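Local structure of adenylyltransferase and sulfurtransferase uba4 (Chaetomium thermophilum, 6YUB) at residues Glu13-Gln18 and Arg31-Lys36; Pro48-Leu53 and Asp91-His96; Asn117-Ile122 and Val146-Pro151. The protein probably activates a ubiquitin-like sulfur carrier by ATP-dependent adenylylation and thiocarboxylation, for tRNA wobble-uridine thiolation and molybdenum cofactor synthesis, this chain holding the ThiF-type adenylyltransferase part. One frame throughout, in Å; residues are numbered along the deposited sequence.

In the fold
The three contacts each join two helical segments of one ThiF-type domain but differ in burial and chemistry. In contacts 1 and 2 all touching residues are buried; in contact 3 only Ile-122 is. No two contacts share an element: contact 1 pairs helices 9-19 and 25-33, ahead of the first strand; contact 2 pairs helices 46-56 and 89-100 of the nucleotide-binding half; contact 3 pairs helices 118-122 and 135-148, which flank strand 127-130. Contact 1 rests on sulfur-aromatic and van der Waals touches, contact 2 on a hydrogen bond beside an alanine-leucine touch, contact 3 on mainly aliphatic packing. The second chain reaches contacts 1 and 2, whose centres lie 16 Å apart, but not contact 3.

Contact 1. Residues Glu13-Gln18 and Arg31-Lys36; sequences ERYSRQ and RLMNAK
Gln-18 places CG in the cleft flanked by its own N and C (chi1 70°) and, with the rest of the chain extended, reaches across to Leu-32, which comes from the opposite direction. Met-33 starts with CG beside the backbone N (chi1 -62°), and its SD arrives near the ring of Tyr-15. These two pairs make the whole contact, and only 104 Å² is buried between the segments, in keeping with the 10.8 Å from CA of Tyr-15 to CA of Met-33.

The sulfur, SD of Met-33, lies 4.3 Å from CE2 of Tyr-15. It is 5.3 Å from the ring centroid and 59° off the ring normal, so this Met-aromatic contact is oblique. One face of the same ring carries CG of Arg-14, 3.8 Å above the plane and shifted toward the rim, while the hydroxyl is hydrogen-bonded to Asn-101.

In the second pair, the amide NE2 of Gln-18 stands 4.0 Å from CD1 of Leu-32. This is van der Waals contact: the polar needs of NE2 are met by Gln-29 OE1 and the Ala-56 carbonyl, which tie the amide to both following helices. Leu-32 also packs on Leu-226 and Val-227 of helix 208-228. The arrangement belongs to the pair of N-terminal helices that precedes the first strand, 36-40, of the Rossmann-like sheet in this ThiF-type domain.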
# COMPACT_ATOMS: atom_id res chain seq x y z
N GLU B 13 -23.64 1.04 19.56
CA GLU B 13 -23.49 2.28 18.81
C GLU B 13 -22.09 2.43 18.25
O GLU B 13 -21.91 2.82 17.09
CB GLU B 13 -23.85 3.48 19.70
CG GLU B 13 -23.47 4.84 19.12
CD GLU B 13 -23.93 5.99 20.01
OE1 GLU B 13 -24.74 5.73 20.93
OE2 GLU B 13 -23.50 7.15 19.80
N ARG B 14 -21.07 2.13 19.06
CA ARG B 14 -19.69 2.35 18.63
C ARG B 14 -19.30 1.45 17.47
O ARG B 14 -18.54 1.88 16.59
CB ARG B 14 -18.75 2.13 19.83
CG ARG B 14 -17.29 2.40 19.55
CD ARG B 14 -16.44 2.30 20.82
NE ARG B 14 -16.38 3.56 21.55
CZ ARG B 14 -15.47 4.51 21.33
NH1 ARG B 14 -14.54 4.35 20.40
NH2 ARG B 14 -15.50 5.62 22.04
N TYR B 15 -19.83 0.23 17.42
CA TYR B 15 -19.43 -0.76 16.42
C TYR B 15 -20.52 -1.04 15.38
O TYR B 15 -20.39 -2.01 14.62
CB TYR B 15 -19.03 -2.07 17.10
CG TYR B 15 -17.97 -1.92 18.17
CD1 TYR B 15 -16.80 -1.22 17.90
CD2 TYR B 15 -18.14 -2.45 19.43
CE1 TYR B 15 -15.82 -1.07 18.86
CE2 TYR B 15 -17.16 -2.31 20.41
CZ TYR B 15 -16.01 -1.62 20.11
OH TYR B 15 -15.04 -1.46 21.07
N SER B 16 -21.58 -0.23 15.34
CA SER B 16 -22.70 -0.53 14.47
C SER B 16 -22.29 -0.57 13.00
O SER B 16 -22.78 -1.41 12.23
CB SER B 16 -23.81 0.51 14.67
OG SER B 16 -23.29 1.82 14.51
N ARG B 17 -21.40 0.33 12.58
CA ARG B 17 -21.07 0.43 11.16
C ARG B 17 -20.28 -0.77 10.66
O ARG B 17 -20.41 -1.15 9.49
CB ARG B 17 -20.30 1.73 10.90
CG ARG B 17 -21.09 3.01 11.15
CD ARG B 17 -22.27 3.16 10.19
NE ARG B 17 -22.02 2.57 8.87
CZ ARG B 17 -21.43 3.20 7.86
NH1 ARG B 17 -20.99 4.45 7.99
NH2 ARG B 17 -21.25 2.57 6.71
N GLN B 18 -19.45 -1.38 11.51
CA GLN B 18 -18.64 -2.51 11.05
C GLN B 18 -19.32 -3.85 11.26
O GLN B 18 -19.03 -4.81 10.53
CB GLN B 18 -17.27 -2.50 11.76
CG GLN B 18 -17.29 -2.84 13.24
CD GLN B 18 -15.88 -3.00 13.81
OE1 GLN B 18 -14.90 -2.56 13.21
NE2 GLN B 18 -15.78 -3.62 14.98
N ARG B 31 -16.11 -11.81 18.96
CA ARG B 31 -14.83 -12.48 18.80
C ARG B 31 -13.67 -11.49 18.91
O ARG B 31 -12.60 -11.83 19.43
CB ARG B 31 -14.78 -13.22 17.47
CG ARG B 31 -15.51 -14.55 17.51
CD ARG B 31 -15.69 -15.14 16.12
NE ARG B 31 -16.53 -16.33 16.16
CZ ARG B 31 -16.86 -17.06 15.09
NH1 ARG B 31 -16.42 -16.72 13.89
NH2 ARG B 31 -17.63 -18.13 15.23
N LEU B 32 -13.86 -10.27 18.40
CA LEU B 32 -12.85 -9.24 18.61
C LEU B 32 -12.75 -8.86 20.09
O LEU B 32 -11.66 -8.80 20.66
CB LEU B 32 -13.17 -8.01 17.77
CG LEU B 32 -13.14 -8.18 16.25
CD1 LEU B 32 -13.62 -6.91 15.56
CD2 LEU B 32 -11.74 -8.58 15.78
N MET B 33 -13.90 -8.65 20.73
CA MET B 33 -13.92 -8.17 22.11
C MET B 33 -13.44 -9.23 23.09
O MET B 33 -12.98 -8.88 24.18
CB MET B 33 -15.33 -7.73 22.48
CG MET B 33 -15.84 -6.56 21.65
SD MET B 33 -17.62 -6.31 21.82
CE MET B 33 -17.78 -6.14 23.60
N ASN B 34 -13.53 -10.51 22.74
CA ASN B 34 -13.01 -11.58 23.58
C ASN B 34 -11.59 -11.97 23.22
O ASN B 34 -11.05 -12.91 23.82
CB ASN B 34 -13.92 -12.81 23.48
CG ASN B 34 -15.26 -12.61 24.18
OD1 ASN B 34 -15.31 -12.02 25.26
ND2 ASN B 34 -16.33 -13.08 23.56
N ALA B 35 -10.96 -11.26 22.29
CA ALA B 35 -9.64 -11.62 21.80
C ALA B 35 -8.55 -10.86 22.56
O ALA B 35 -8.79 -9.82 23.17
CB ALA B 35 -9.52 -11.33 20.30
N LYS B 36 -7.34 -11.42 22.51
CA LYS B 36 -6.16 -10.80 23.11
C LYS B 36 -5.07 -10.77 22.05
O LYS B 36 -4.58 -11.82 21.63
CB LYS B 36 -5.69 -11.58 24.34
CG LYS B 36 -6.77 -11.87 25.36
CD LYS B 36 -6.16 -12.54 26.59
CE LYS B 36 -7.05 -13.65 27.12
NZ LYS B 36 -6.45 -14.32 28.32

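Contact 2. Residues Pro48-Leu53 and Asp91-His96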
# COMPACT_ATOMS: atom_id res chain seq x y z
N PRO B 48 0.16 2.28 13.48
CA PRO B 48 -1.07 2.07 12.69
C PRO B 48 -1.78 0.78 13.03
O PRO B 48 -3.02 0.75 13.06
CB PRO B 48 -0.55 2.09 11.24
CG PRO B 48 0.92 1.82 11.33
CD PRO B 48 1.36 2.43 12.64
N ALA B 49 -1.04 -0.30 13.27
CA ALA B 49 -1.69 -1.55 13.67
C ALA B 49 -2.52 -1.35 14.93
O ALA B 49 -3.70 -1.71 14.99
CB ALA B 49 -0.64 -2.64 13.87
N ALA B 50 -1.91 -0.74 15.96
CA ALA B 50 -2.63 -0.53 17.21
C ALA B 50 -3.86 0.35 17.00
O ALA B 50 -4.94 0.05 17.53
CB ALA B 50 -1.70 0.10 18.25
N GLN B 51 -3.73 1.42 16.22
CA GLN B 51 -4.84 2.35 16.04
C GLN B 51 -6.09 1.65 15.53
O GLN B 51 -7.19 1.87 16.03
CB GLN B 51 -4.43 3.48 15.09
CG GLN B 51 -3.55 4.55 15.72
CD GLN B 51 -3.18 5.65 14.74
OE1 GLN B 51 -3.69 6.77 14.82
NE2 GLN B 51 -2.31 5.33 13.79
N TYR B 52 -5.93 0.77 14.53
CA TYR B 52 -7.09 0.17 13.89
C TYR B 52 -7.62 -1.03 14.65
O TYR B 52 -8.82 -1.33 14.55
CB TYR B 52 -6.74 -0.19 12.44
CG TYR B 52 -6.66 1.03 11.56
CD1 TYR B 52 -7.81 1.55 10.95
CD2 TYR B 52 -5.46 1.69 11.35
CE1 TYR B 52 -7.75 2.67 10.15
CE2 TYR B 52 -5.39 2.82 10.56
CZ TYR B 52 -6.54 3.31 9.96
OH TYR B 52 -6.47 4.43 9.17
N LEU B 53 -6.78 -1.72 15.41
CA LEU B 53 -7.28 -2.74 16.33
C LEU B 53 -8.01 -2.10 17.51
O LEU B 53 -9.00 -2.65 18.01
CB LEU B 53 -6.14 -3.63 16.82
CG LEU B 53 -5.46 -4.50 15.75
CD1 LEU B 53 -4.23 -5.20 16.32
CD2 LEU B 53 -6.43 -5.52 15.19
N ASP B 91 3.66 4.06 26.37
CA ASP B 91 2.74 4.94 27.08
C ASP B 91 2.18 6.02 26.16
O ASP B 91 0.99 6.37 26.25
CB ASP B 91 3.45 5.58 28.28
CG ASP B 91 3.69 4.59 29.41
OD1 ASP B 91 2.78 3.79 29.71
OD2 ASP B 91 4.79 4.62 30.00
N SER B 92 3.01 6.57 25.28
CA SER B 92 2.53 7.59 24.35
C SER B 92 1.53 7.01 23.37
O SER B 92 0.55 7.67 23.01
CB SER B 92 3.72 8.20 23.60
OG SER B 92 3.28 9.08 22.58
N LEU B 93 1.75 5.77 22.92
CA LEU B 93 0.83 5.14 21.98
C LEU B 93 -0.50 4.82 22.65
O LEU B 93 -1.56 5.06 22.05
CB LEU B 93 1.46 3.86 21.42
CG LEU B 93 0.55 2.97 20.58
CD1 LEU B 93 -0.12 3.78 19.48
CD2 LEU B 93 1.34 1.80 19.98
N ILE B 94 -0.46 4.28 23.87
CA ILE B 94 -1.69 3.95 24.57
C ILE B 94 -2.49 5.21 24.88
O ILE B 94 -3.73 5.18 24.92
CB ILE B 94 -1.38 3.16 25.86
CG1 ILE B 94 -0.92 1.75 25.48
CG2 ILE B 94 -2.59 3.13 26.78
CD1 ILE B 94 -0.31 0.96 26.63
N THR B 95 -1.82 6.35 25.08
CA THR B 95 -2.54 7.60 25.29
C THR B 95 -3.44 7.90 24.10
O THR B 95 -4.59 8.33 24.27
CB THR B 95 -1.56 8.75 25.52
OG1 THR B 95 -0.85 8.54 26.74
CG2 THR B 95 -2.30 10.08 25.58
N HIS B 96 -2.94 7.68 22.88
CA HIS B 96 -3.74 7.93 21.68
C HIS B 96 -4.77 6.83 21.46
O HIS B 96 -5.88 7.11 20.99
CB HIS B 96 -2.82 8.04 20.46
CG HIS B 96 -3.55 8.25 19.17
ND1 HIS B 96 -4.40 9.31 18.95
CD2 HIS B 96 -3.54 7.53 18.02
CE1 HIS B 96 -4.89 9.24 17.73
NE2 HIS B 96 -4.38 8.17 17.14
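Gln-51 and His-96 join two helices of the Rossmann-like half of the domain: helix 46-56, which follows the glycine-rich turn after strand 36-40, and helix 89-100, which leads into strand 105-109. From CB of Gln-51, CG departs beside the backbone N (chi1 -78°), and the extended chain then runs along the edge of the imidazole. CG lies 3.8 Å from CD2 of His-96, and the next atom, CD, is 3.7 Å from NE2 of His-96, in the ring plane.

At the tip, OE1 of Gln-51 accepts a hydrogen bond from NE2 of His-96 at 2.8 Å. The bond is bent, with 137° at the hydrogen; the acceptor sits near the ring plane, whereas the donor is tilted from the carbonyl plane. Amide and ring are turned 58° against each other. A polar side chain of the second chain also bonds to OE1, so two partners grip this buried oxygen, and a polar side chain of that chain stacks its ring on the imidazole. Replacement by alanine removes CG and the amide, and would probably leave NE2 of His-96 without its acceptor and the ring freer to turn.

One turn nearer the predicted ATP site, Leu-93 has its side chain about 6 Å from that of Lys-89. Both its methyls meet CB of Ala-50, CD2 at 3.9 Å and CD1 at 4.2 Å.

Contact 3. Residues Asn117-Ile122 and Val146-Pro151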
# COMPACT_ATOMS: atom_id res chain seq x y z
N ASN B 117 12.94 -13.30 27.96
CA ASN B 117 11.58 -13.01 28.37
C ASN B 117 10.54 -13.21 27.27
O ASN B 117 9.36 -12.94 27.50
CB ASN B 117 11.46 -11.58 28.90
CG ASN B 117 11.74 -10.53 27.83
OD1 ASN B 117 11.51 -10.76 26.63
ND2 ASN B 117 12.24 -9.38 28.25
N ALA B 118 10.94 -13.66 26.08
CA ALA B 118 10.00 -13.75 24.97
C ALA B 118 8.81 -14.63 25.34
O ALA B 118 7.65 -14.25 25.13
CB ALA B 118 10.70 -14.28 23.72
N ALA B 119 9.08 -15.81 25.91
CA ALA B 119 8.00 -16.74 26.22
C ALA B 119 7.06 -16.17 27.27
O ALA B 119 5.83 -16.34 27.17
CB ALA B 119 8.58 -18.07 26.69
N GLN B 120 7.60 -15.48 28.27
CA GLN B 120 6.74 -14.87 29.28
C GLN B 120 5.79 -13.86 28.66
O GLN B 120 4.61 -13.80 29.02
CB GLN B 120 7.59 -14.18 30.36
CG GLN B 120 8.55 -15.10 31.07
CD GLN B 120 9.66 -14.33 31.77
OE1 GLN B 120 10.84 -14.51 31.47
NE2 GLN B 120 9.28 -13.46 32.71
N ILE B 121 6.29 -13.05 27.72
CA ILE B 121 5.48 -11.99 27.12
C ILE B 121 4.42 -12.58 26.20
O ILE B 121 3.27 -12.14 26.21
CB ILE B 121 6.39 -11.00 26.38
CG1 ILE B 121 7.23 -10.20 27.39
CG2 ILE B 121 5.56 -10.08 25.49
CD1 ILE B 121 8.24 -9.26 26.76
N ILE B 122 4.79 -13.58 25.40
CA ILE B 122 3.94 -14.04 24.32
C ILE B 122 2.86 -15.00 24.80
O ILE B 122 1.75 -15.02 24.26
CB ILE B 122 4.82 -14.69 23.22
CG1 ILE B 122 5.54 -13.61 22.42
CG2 ILE B 122 3.99 -15.59 22.33
CD1 ILE B 122 6.63 -14.14 21.51
N VAL B 146 6.16 -20.73 17.21
CA VAL B 146 6.10 -22.14 16.86
C VAL B 146 6.02 -22.99 18.12
O VAL B 146 5.21 -23.93 18.21
CB VAL B 146 7.30 -22.52 15.98
CG1 VAL B 146 7.50 -24.03 15.98
CG2 VAL B 146 7.10 -22.01 14.56
N LEU B 147 6.86 -22.68 19.11
CA LEU B 147 6.92 -23.53 20.30
C LEU B 147 5.69 -23.39 21.17
O LEU B 147 5.26 -24.36 21.80
CB LEU B 147 8.18 -23.20 21.10
CG LEU B 147 9.52 -23.53 20.45
CD1 LEU B 147 10.67 -23.09 21.34
CD2 LEU B 147 9.63 -25.01 20.13
N LEU B 148 5.09 -22.19 21.22
CA LEU B 148 3.91 -21.96 22.04
C LEU B 148 2.61 -22.04 21.25
O LEU B 148 1.54 -21.74 21.79
CB LEU B 148 4.02 -20.60 22.74
CG LEU B 148 5.15 -20.46 23.77
CD1 LEU B 148 5.18 -19.06 24.35
CD2 LEU B 148 5.01 -21.50 24.88
N GLY B 149 2.67 -22.43 19.98
CA GLY B 149 1.47 -22.60 19.18
C GLY B 149 0.67 -21.33 18.98
O GLY B 149 -0.51 -21.28 19.34
N LYS B 150 1.28 -20.31 18.40
CA LYS B 150 0.63 -19.03 18.19
C LYS B 150 0.65 -18.65 16.71
O LYS B 150 1.65 -18.90 16.03
CB LYS B 150 1.32 -17.91 19.00
CG LYS B 150 1.47 -18.21 20.47
CD LYS B 150 0.19 -17.94 21.24
CE LYS B 150 0.21 -18.62 22.60
NZ LYS B 150 -0.67 -17.94 23.59
N PRO B 151 -0.42 -18.07 16.19
CA PRO B 151 -0.36 -17.48 14.85
C PRO B 151 0.37 -16.14 14.88
O PRO B 151 0.19 -15.34 15.80
CB PRO B 151 -1.84 -17.30 14.47
CG PRO B 151 -2.52 -17.07 15.77
CD PRO B 151 -1.76 -17.90 16.80
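CD1 of Leu-148 is the hub of the first shell. It lies 4.2 Å from CB of Ala-119 and 4.0 Å from that residue's O, and it also stands 4.2 Å from CG2 of Ile-122. The same CG2 meets CG of Lys-150 at 4.1 Å, so one methyl of Ile-122 bridges a leucine and the aliphatic stem of a lysine. Its place follows from the first torsion of Ile-122: CG1 stands beside the backbone N (chi1 -75°) and CG2 is anti to that N. The Ile-122 and Lys-150 side chains run alongside each other with opposite sense.

Further out, Leu-148 packs on Leu-290 of helix 290-294, while Ile-122 rests on Val-144 and on Ile-128 of strand 127-130. Between the two contributors from the second segment, Gly-149 takes positive phi (62°) in a Schellman motif, and the CB atoms of Leu-148 before it and Lys-150 after it both point toward 117-122. The Lys-150 carbonyl is held by Asn-168 ND2.

NZ of Lys-150 is 3.9 Å from O of Ile-122, too long for a bond; it donates to the carbonyls of Lys-123 and Trp-125 instead. An ammonium group near these carbonyls, just past the C-terminal end of helix 118-122, would probably offset the partial negative charge there, beside the mainly aliphatic packing.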